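Local coordinates for protein ferritin heavy chain (Trichoplusia ni, PDB 1Z6O) that oxidises ferrous iron at a ferroxidase site and, together with the light chain in a 24-subunit secreted shell, stores it as ferric mineral, at residues H70-L74 with Y144-F149; V119-R124 with F149-Y154. Residues are numbered along the deposited sequence.

Helices 19-47, 54-80, 105-132 and 139-168 form the four-helix bundle of the ferritin subunit, and the two contacts bind the last of these to two of its neighbours. Following the chain, segment 70-74 comes first, on helix 54-80, then 119-124 on helix 105-132. Both wait for helix 139-168, where 144-149 closes contact 1 across 69 intervening residues and 149-154 closes contact 2 across 24. The segments therefore alternate and the two closures cross rather than nest. Phe149 belongs to both: its ring reaches helix 54-80 while its CB meets Ile123 on helix 105-132. With centres 9 Å apart, contact 1 supplies the iron ligand His70 and contact 2 lies buried next to the same site.

Contact 1 (H70-L74 with Y144-F149). With FE (Fe (III) ion), chain B.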
loop_
_atom_site.group_PDB
_atom_site.type_symbol
_atom_site.label_atom_id
_atom_site.label_comp_id
_atom_site.label_asym_id
_atom_site.label_seq_id
_atom_site.Cartn_x
_atom_site.Cartn_y
_atom_site.Cartn_z
ATOM N N HIS M 70 41.050 16.854 -11.742
ATOM C CA HIS M 70 41.338 17.852 -12.788
ATOM C C HIS M 70 42.425 17.314 -13.714
ATOM O O HIS M 70 42.343 17.463 -14.936
ATOM C CB HIS M 70 41.830 19.184 -12.189
ATOM C CG HIS M 70 40.781 19.935 -11.432
ATOM N ND1 HIS M 70 41.063 21.074 -10.701
ATOM C CD2 HIS M 70 39.454 19.705 -11.279
ATOM C CE1 HIS M 70 39.954 21.507 -10.126
ATOM N NE2 HIS M 70 38.964 20.695 -10.461
ATOM N N ALA M 71 43.463 16.718 -13.133
ATOM C CA ALA M 71 44.536 16.156 -13.947
ATOM C C ALA M 71 43.960 15.075 -14.870
ATOM O O ALA M 71 44.276 15.023 -16.061
ATOM C CB ALA M 71 45.617 15.547 -13.053
ATOM N N MET M 72 43.112 14.211 -14.320
ATOM C CA MET M 72 42.511 13.143 -15.121
ATOM C C MET M 72 41.652 13.691 -16.262
ATOM O O MET M 72 41.648 13.125 -17.361
ATOM C CB MET M 72 41.665 12.213 -14.228
ATOM C CG MET M 72 42.500 11.372 -13.261
ATOM S SD MET M 72 41.548 10.438 -12.000
ATOM C CE MET M 72 39.871 10.435 -12.715
ATOM N N LYS M 73 40.918 14.778 -16.017
ATOM C CA LYS M 73 40.088 15.354 -17.078
ATOM C C LYS M 73 40.937 15.882 -18.237
ATOM O O LYS M 73 40.551 15.749 -19.398
ATOM C CB LYS M 73 39.209 16.498 -16.549
ATOM C CG LYS M 73 38.066 16.042 -15.646
ATOM C CD LYS M 73 37.269 17.240 -15.120
ATOM C CE LYS M 73 36.632 18.029 -16.261
ATOM N NZ LYS M 73 35.837 19.203 -15.795
ATOM N N LEU M 74 42.077 16.495 -17.927
ATOM C CA LEU M 74 42.953 17.019 -18.983
ATOM C C LEU M 74 43.554 15.863 -19.774
ATOM O O LEU M 74 43.681 15.934 -20.998
ATOM C CB LEU M 74 44.067 17.878 -18.372
ATOM C CG LEU M 74 43.557 19.159 -17.686
ATOM C CD1 LEU M 74 44.721 19.835 -16.957
ATOM C CD2 LEU M 74 42.948 20.117 -18.732
ATOM N N TYR M 144 36.534 24.463 -23.877
ATOM C CA TYR M 144 36.494 23.520 -22.763
ATOM C C TYR M 144 37.225 24.080 -21.535
ATOM O O TYR M 144 36.719 24.026 -20.406
ATOM C CB TYR M 144 37.143 22.204 -23.193
ATOM C CG TYR M 144 37.152 21.143 -22.118
ATOM C CD1 TYR M 144 35.956 20.680 -21.561
ATOM C CD2 TYR M 144 38.346 20.583 -21.676
ATOM C CE1 TYR M 144 35.952 19.675 -20.591
ATOM C CE2 TYR M 144 38.354 19.571 -20.705
ATOM C CZ TYR M 144 37.153 19.126 -20.173
ATOM O OH TYR M 144 37.146 18.122 -19.232
ATOM N N LEU M 145 38.423 24.614 -21.746
ATOM C CA LEU M 145 39.188 25.179 -20.634
ATOM C C LEU M 145 38.490 26.400 -20.044
ATOM O O LEU M 145 38.538 26.634 -18.837
ATOM C CB LEU M 145 40.589 25.593 -21.104
ATOM C CG LEU M 145 41.486 24.411 -21.514
ATOM C CD1 LEU M 145 42.771 24.926 -22.148
ATOM C CD2 LEU M 145 41.797 23.549 -20.287
ATOM N N THR M 146 37.845 27.181 -20.897
ATOM C CA THR M 146 37.179 28.387 -20.426
ATOM C C THR M 146 35.883 28.089 -19.664
ATOM O O THR M 146 35.676 28.587 -18.556
ATOM C CB THR M 146 36.843 29.332 -21.601
ATOM O OG1 THR M 146 38.046 29.688 -22.295
ATOM C CG2 THR M 146 36.176 30.609 -21.085
ATOM N N GLY M 147 35.030 27.257 -20.252
ATOM C CA GLY M 147 33.741 26.960 -19.645
ATOM C C GLY M 147 33.722 25.968 -18.501
ATOM O O GLY M 147 32.820 25.995 -17.666
ATOM N N ASP M 148 34.695 25.074 -18.464
ATOM C CA ASP M 148 34.765 24.080 -17.399
ATOM C C ASP M 148 35.826 24.425 -16.364
ATOM O O ASP M 148 35.520 24.640 -15.193
ATOM C CB ASP M 148 35.082 22.706 -17.977
ATOM C CG ASP M 148 33.857 22.008 -18.522
ATOM O OD1 ASP M 148 33.287 21.163 -17.794
ATOM O OD2 ASP M 148 33.460 22.310 -19.670
ATOM N N PHE M 149 37.078 24.484 -16.800
ATOM C CA PHE M 149 38.161 24.766 -15.871
ATOM C C PHE M 149 38.150 26.150 -15.250
ATOM O O PHE M 149 38.246 26.260 -14.030
ATOM C CB PHE M 149 39.511 24.475 -16.531
ATOM C CG PHE M 149 39.843 23.007 -16.562
ATOM C CD1 PHE M 149 39.141 22.145 -17.393
ATOM C CD2 PHE M 149 40.783 22.476 -15.682
ATOM C CE1 PHE M 149 39.362 20.761 -17.343
ATOM C CE2 PHE M 149 41.009 21.095 -15.623
ATOM C CZ PHE M 149 40.294 20.242 -16.453
HETATM FE FE FE B . 42.811 22.109 -10.605
HETATM O O HOH W 1 37.940 15.655 -20.090
HETATM O O HOH W 2 42.511 23.815 -9.508
HETATM O O HOH W 3 42.455 23.134 -12.344
#
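Within the ferritin four-helix bundle, helices 54-80 and 139-168 run nearly antiparallel here, at 152° with local axes 12.8 Å apart, and long side chains bridge the gap. Phe149 is the main filler. Although its CA-CB bond points sideways, its ring swings between the helices: Leu74 CD2 sits over one face, 3.9 Å from the ring centroid in a CH-pi contact, while Lys73 CB packs near the ring plane, 3.9 Å from Phe149 CZ. The ring also turns its edge toward the face of the His70 imidazole, a T-shaped pair with centroids 5.8 Å apart and planes at 62°. This places an aromatic wall beside an iron ligand, since His70 ND1 binds the ferric ion at 2.0 Å; Glu32, Glu67 and two waters complete the observed coordination. Leu74 adds an apolar contact to Leu145, CD2 to CD2 at 3.9 Å, and its other neighbours include Gln28 and Ile29 on helix 19-47. Toward the more exposed margin, Lys73 extends along Phe149 to make a long salt bridge, NZ to Asp148 OD1 at 3.8 Å. Its CE touches Tyr144 OH at 3.0 Å, and one water spans Lys73 O and Tyr144 OH, 2.7 Å from each.

Contact 2 (V119-R124 with F149-Y154); sequences VTKSIR and FLEEQY
This is a buried antiparallel helix-helix contact, joining helices 105-132 and 139-168 of the bundle next to the iron site. Both segments are regular alpha helix, with i to i+4 bonds such as Ile123 N to Val119 O (2.9 Å) and Tyr154 N to Leu150 O (2.9 Å). Their axes approach to 10.1 Å with a signed crossing angle of -160°, and Thr120 lies opposite Gln153, CA to CA 6.1 Å. Ile123 (m, t) points across the interface, placing CG2 3.7 Å from Leu150 CD2 and CD1 3.8 Å from Gln153 CG and 4.0 Å from Phe149 CB. Thr120 CG2 lies 4.0 Å from Leu150 CD2 and 3.9 Å from Tyr154 OH, the same hydroxyl that meets Arg124 CD at 3.8 Å. Arg124 and Tyr154 thus carry the packing to the subunit boundary, where the arginine NH1 bonds to Asn137 O of the second subunit. Thr120 OG1 returns to Glu116 O in its own helix. Gln153, with chi1 and chi2 both m, folds so that NE2 lies 3.6 Å from Val119 CG1 and hydrogen-bonds to Glu116 OE1. Because Glu116 is inferred to bind the second iron, Gln153 probably acts as a second-shell residue of a ferritin ferroxidase centre.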
loop_
_atom_site.group_PDB
_atom_site.type_symbol
_atom_site.label_atom_id
_atom_site.label_comp_id
_atom_site.label_asym_id
_atom_site.label_seq_id
_atom_site.Cartn_x
_atom_site.Cartn_y
_atom_site.Cartn_z
ATOM N N VAL M 119 47.035 28.635 -10.554
ATOM C CA VAL M 119 46.454 27.684 -11.502
ATOM C C VAL M 119 45.570 28.418 -12.513
ATOM O O VAL M 119 45.586 28.106 -13.701
ATOM C CB VAL M 119 45.627 26.588 -10.768
ATOM C CG1 VAL M 119 44.784 25.788 -11.773
ATOM C CG2 VAL M 119 46.576 25.649 -10.020
ATOM N N THR M 120 44.811 29.406 -12.047
ATOM C CA THR M 120 43.940 30.166 -12.947
ATOM C C THR M 120 44.775 30.874 -14.014
ATOM O O THR M 120 44.450 30.862 -15.203
ATOM C CB THR M 120 43.129 31.206 -12.159
ATOM O OG1 THR M 120 42.337 30.521 -11.184
ATOM C CG2 THR M 120 42.206 32.018 -13.092
ATOM N N LYS M 121 45.861 31.492 -13.582
ATOM C CA LYS M 121 46.746 32.193 -14.504
ATOM C C LYS M 121 47.362 31.196 -15.499
ATOM O O LYS M 121 47.482 31.475 -16.695
ATOM C CB LYS M 121 47.838 32.892 -13.696
ATOM C CG LYS M 121 48.804 33.720 -14.501
ATOM C CD LYS M 121 49.754 34.447 -13.546
ATOM C CE LYS M 121 50.900 35.101 -14.300
ATOM N NZ LYS M 121 51.921 35.676 -13.371
ATOM N N SER M 122 47.746 30.025 -15.007
ATOM C CA SER M 122 48.333 29.016 -15.881
ATOM C C SER M 122 47.315 28.515 -16.925
ATOM O O SER M 122 47.655 28.336 -18.098
ATOM C CB SER M 122 48.873 27.848 -15.036
ATOM O OG SER M 122 49.371 26.826 -15.880
ATOM N N ILE M 123 46.068 28.290 -16.512
ATOM C CA ILE M 123 45.043 27.842 -17.462
ATOM C C ILE M 123 44.814 28.931 -18.524
ATOM O O ILE M 123 44.647 28.628 -19.702
ATOM C CB ILE M 123 43.704 27.521 -16.729
ATOM C CG1 ILE M 123 43.887 26.238 -15.895
ATOM C CG2 ILE M 123 42.557 27.321 -17.749
ATOM C CD1 ILE M 123 42.816 26.037 -14.839
ATOM N N ARG M 124 44.799 30.196 -18.109
ATOM C CA ARG M 124 44.619 31.284 -19.073
ATOM C C ARG M 124 45.789 31.268 -20.072
ATOM O O ARG M 124 45.608 31.585 -21.250
ATOM C CB ARG M 124 44.511 32.645 -18.347
ATOM C CG ARG M 124 43.149 32.845 -17.603
ATOM C CD ARG M 124 43.164 34.133 -16.750
ATOM N NE ARG M 124 43.693 35.219 -17.561
ATOM C CZ ARG M 124 42.988 35.911 -18.446
ATOM N NH1 ARG M 124 41.691 35.673 -18.615
ATOM N NH2 ARG M 124 43.607 36.764 -19.250
ATOM N N PHE M 149 37.078 24.484 -16.800
ATOM C CA PHE M 149 38.161 24.766 -15.871
ATOM C C PHE M 149 38.150 26.150 -15.250
ATOM O O PHE M 149 38.246 26.260 -14.030
ATOM C CB PHE M 149 39.511 24.475 -16.531
ATOM C CG PHE M 149 39.843 23.007 -16.562
ATOM C CD1 PHE M 149 39.141 22.145 -17.393
ATOM C CD2 PHE M 149 40.783 22.476 -15.682
ATOM C CE1 PHE M 149 39.362 20.761 -17.343
ATOM C CE2 PHE M 149 41.009 21.095 -15.623
ATOM C CZ PHE M 149 40.294 20.242 -16.453
ATOM N N LEU M 150 38.024 27.209 -16.048
ATOM C CA LEU M 150 38.012 28.545 -15.443
ATOM C C LEU M 150 36.785 28.734 -14.553
ATOM O O LEU M 150 36.855 29.406 -13.526
ATOM C CB LEU M 150 38.069 29.646 -16.512
ATOM C CG LEU M 150 39.434 29.803 -17.203
ATOM C CD1 LEU M 150 39.407 31.043 -18.128
ATOM C CD2 LEU M 150 40.538 29.973 -16.141
ATOM N N GLU M 151 35.661 28.144 -14.939
ATOM C CA GLU M 151 34.440 28.253 -14.131
ATOM C C GLU M 151 34.733 27.738 -12.711
ATOM O O GLU M 151 34.443 28.406 -11.710
ATOM C CB GLU M 151 33.328 27.414 -14.771
ATOM C CG GLU M 151 32.061 27.263 -13.935
ATOM C CD GLU M 151 31.319 28.570 -13.746
ATOM O OE1 GLU M 151 31.608 29.537 -14.486
ATOM O OE2 GLU M 151 30.434 28.631 -12.866
ATOM N N GLU M 152 35.331 26.556 -12.627
ATOM C CA GLU M 152 35.663 25.971 -11.332
ATOM C C GLU M 152 36.682 26.844 -10.584
ATOM O O GLU M 152 36.606 27.000 -9.357
ATOM C CB GLU M 152 36.237 24.563 -11.526
ATOM C CG GLU M 152 35.935 23.640 -10.372
ATOM C CD GLU M 152 34.444 23.322 -10.259
ATOM O OE1 GLU M 152 34.029 22.773 -9.213
ATOM O OE2 GLU M 152 33.691 23.617 -11.218
ATOM N N GLN M 153 37.643 27.405 -11.316
ATOM C CA GLN M 153 38.658 28.253 -10.689
ATOM C C GLN M 153 38.085 29.507 -10.050
ATOM O O GLN M 153 38.403 29.812 -8.899
ATOM C CB GLN M 153 39.726 28.696 -11.707
ATOM C CG GLN M 153 40.706 27.593 -12.130
ATOM C CD GLN M 153 41.288 26.865 -10.933
ATOM O OE1 GLN M 153 40.963 25.704 -10.690
ATOM N NE2 GLN M 153 42.135 27.553 -10.162
ATOM N N TYR M 154 37.257 30.250 -10.784
ATOM C CA TYR M 154 36.734 31.490 -10.218
ATOM C C TYR M 154 35.818 31.261 -9.033
ATOM O O TYR M 154 35.882 32.004 -8.054
ATOM C CB TYR M 154 36.052 32.346 -11.298
ATOM C CG TYR M 154 37.062 32.954 -12.260
ATOM C CD1 TYR M 154 37.118 32.549 -13.594
ATOM C CD2 TYR M 154 37.991 33.908 -11.820
ATOM C CE1 TYR M 154 38.081 33.075 -14.475
ATOM C CE2 TYR M 154 38.952 34.445 -12.692
ATOM C CZ TYR M 154 38.987 34.020 -14.019
ATOM O OH TYR M 154 39.916 34.544 -14.891
#